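PDB 4QHR: alanine racemase from Acinetobacter baumannii, which belongs to the alanine racemase family, joining an N-terminal TIM-barrel domain to a C-terminal domain built mainly of beta strands. Local coordinates for residues Asp303-Asp308 against Val320-Asn325. Residues are numbered along the deposited sequence; the frame is centred on the assembly and turned at random.
Sequences DMIAID and VELWGN
Between Val320 and Leu322, which meet Ile307 and Ile305 across the contact, the Glu321 carboxylate points the other way and is gripped at both oxygens: OE1 hydrogen-bonds His326 ND1, and OE2 takes the backbone N of Arg327. Both segments belong to the mixed, largely antiparallel sheet of the C-terminal domain. Strand 305-308 lies between 264-269 and 292-297, while 319-321 pairs with 234-246. The two are therefore not sheet neighbours, and their side chains meet in buried apolar surroundings; the CA atoms of Ile307 and Val320 are 10.0 Å apart.

Only apolar side chains bridge that gap, burying 109 Å² in total. Ile305 and Leu322 come closest, CD1 of the isoleucine lying 3.9 Å from CD2 of the leucine as the two side chains run alongside one another in opposing senses. In Ile305, CG1 is flanked by both backbone N and C (chi1 69°), and an extended chi2 of 179° carries CD1 out to the leucine. Leu322 stands at a bend in the chain; together with Trp323 it lies opposite Phe236 of strand 234-246, a classic beta bulge. Its CB does not head straight for the other strand; branch CD2 makes the approach.

Ile307 and Val320 meet more loosely. Ile289 packs on both, while Val287 touches Val320 and Leu322, so strand 286-289 borders the same apolar interior. Along strand 305-308, Ile305 CD1 lies 4.3 Å from Ile307 CG2. Ile307 CD1 meets the branched end of Val320 almost evenly, 4.5 Å from its CG2 and 4.6 Å from its CG1.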
loop_
_atom_site.group_PDB
_atom_site.type_symbol
_atom_site.label_atom_id
_atom_site.label_comp_id
_atom_site.label_asym_id
_atom_site.label_seq_id
_atom_site.Cartn_x
_atom_site.Cartn_y
_atom_site.Cartn_z
ATOM N N ASP A 303 2.187 -4.450 11.709
ATOM C CA ASP A 303 2.069 -3.281 12.547
ATOM C C ASP A 303 3.341 -2.771 13.200
ATOM O O ASP A 303 3.345 -1.677 13.804
ATOM C CB ASP A 303 1.101 -3.579 13.685
ATOM C CG ASP A 303 -0.220 -4.108 13.181
ATOM O OD1 ASP A 303 -0.780 -3.669 12.164
ATOM O OD2 ASP A 303 -0.713 -5.007 13.848
ATOM N N MET A 304 4.422 -3.496 13.058
ATOM C CA MET A 304 5.643 -3.187 13.797
ATOM C C MET A 304 6.904 -3.561 13.023
ATOM O O MET A 304 6.864 -4.493 12.210
ATOM C CB MET A 304 5.667 -3.985 15.076
ATOM C CG MET A 304 4.806 -3.436 16.166
ATOM S SD MET A 304 4.758 -4.544 17.602
ATOM C CE MET A 304 3.602 -5.820 17.111
ATOM N N ILE A 305 7.973 -2.805 13.287
ATOM C CA ILE A 305 9.314 -3.155 12.842
ATOM C C ILE A 305 10.281 -3.080 14.019
ATOM O O ILE A 305 10.013 -2.402 15.049
ATOM C CB ILE A 305 9.836 -2.272 11.631
ATOM C CG1 ILE A 305 10.089 -0.822 12.059
ATOM C CG2 ILE A 305 8.906 -2.353 10.467
ATOM C CD1 ILE A 305 10.614 0.122 10.990
ATOM N N ALA A 306 11.433 -3.765 13.853
ATOM C CA ALA A 306 12.506 -3.702 14.835
ATOM C C ALA A 306 13.741 -3.016 14.218
ATOM O O ALA A 306 14.055 -3.239 13.043
ATOM C CB ALA A 306 12.851 -5.094 15.321
ATOM N N ILE A 307 14.419 -2.189 15.019
ATOM C CA ILE A 307 15.602 -1.472 14.611
ATOM C C ILE A 307 16.710 -1.681 15.647
ATOM O O ILE A 307 16.439 -1.849 16.857
ATOM C CB ILE A 307 15.322 0.027 14.389
ATOM C CG1 ILE A 307 14.872 0.681 15.653
ATOM C CG2 ILE A 307 14.220 0.248 13.312
ATOM C CD1 ILE A 307 14.467 2.107 15.405
ATOM N N ASP A 308 17.942 -1.707 15.157
ATOM C CA ASP A 308 19.107 -1.776 16.014
ATOM C C ASP A 308 19.455 -0.369 16.453
ATOM O O ASP A 308 19.873 0.442 15.636
ATOM C CB ASP A 308 20.264 -2.412 15.247
ATOM C CG ASP A 308 21.552 -2.426 16.029
ATOM O OD1 ASP A 308 21.545 -2.092 17.211
ATOM O OD2 ASP A 308 22.580 -2.818 15.414
ATOM N N VAL A 320 10.841 8.414 14.680
ATOM C CA VAL A 320 11.622 7.611 13.759
ATOM C C VAL A 320 11.150 7.922 12.318
ATOM O O VAL A 320 9.932 7.861 12.045
ATOM C CB VAL A 320 11.391 6.113 14.030
ATOM C CG1 VAL A 320 12.103 5.228 13.002
ATOM C CG2 VAL A 320 11.862 5.763 15.435
ATOM N N GLU A 321 12.088 8.295 11.455
ATOM C CA GLU A 321 11.787 8.642 10.084
ATOM C C GLU A 321 11.975 7.444 9.170
ATOM O O GLU A 321 13.084 6.887 9.065
ATOM C CB GLU A 321 12.673 9.804 9.620
ATOM C CG GLU A 321 12.482 10.160 8.138
ATOM C CD GLU A 321 13.389 11.326 7.728
ATOM O OE1 GLU A 321 13.555 12.233 8.580
ATOM O OE2 GLU A 321 13.953 11.309 6.618
ATOM N N LEU A 322 10.905 7.048 8.480
ATOM C CA LEU A 322 10.976 5.924 7.559
ATOM C C LEU A 322 11.441 6.394 6.203
ATOM O O LEU A 322 12.264 5.754 5.565
ATOM C CB LEU A 322 9.647 5.221 7.505
ATOM C CG LEU A 322 9.284 4.859 8.938
ATOM C CD1 LEU A 322 7.809 4.849 9.062
ATOM C CD2 LEU A 322 10.006 3.590 9.376
ATOM N N TRP A 323 10.965 7.547 5.770
ATOM C CA TRP A 323 11.631 8.265 4.728
ATOM C C TRP A 323 11.229 9.701 4.784
ATOM O O TRP A 323 10.216 10.043 5.425
ATOM C CB TRP A 323 11.343 7.649 3.358
ATOM C CG TRP A 323 9.905 7.545 2.914
ATOM C CD1 TRP A 323 9.115 8.558 2.408
ATOM C CD2 TRP A 323 9.150 6.353 2.780
ATOM N NE1 TRP A 323 7.895 8.043 2.024
ATOM C CE2 TRP A 323 7.899 6.696 2.254
ATOM C CE3 TRP A 323 9.400 5.012 3.102
ATOM C CZ2 TRP A 323 6.900 5.748 2.022
ATOM C CZ3 TRP A 323 8.401 4.078 2.868
ATOM C CH2 TRP A 323 7.172 4.465 2.314
ATOM N N GLY A 324 12.042 10.553 4.162
ATOM C CA GLY A 324 11.826 11.997 4.168
ATOM C C GLY A 324 13.122 12.713 3.775
ATOM O O GLY A 324 13.766 12.348 2.817
ATOM N N ASN A 325 13.507 13.749 4.505
ATOM C CA ASN A 325 14.744 14.464 4.136
ATOM C C ASN A 325 16.056 13.780 4.587
ATOM O O ASN A 325 17.141 14.115 4.065
ATOM C CB ASN A 325 14.728 15.856 4.708
ATOM C CG ASN A 325 13.762 16.760 4.014
ATOM O OD1 ASN A 325 12.687 17.106 4.562
ATOM N ND2 ASN A 325 14.109 17.150 2.825
#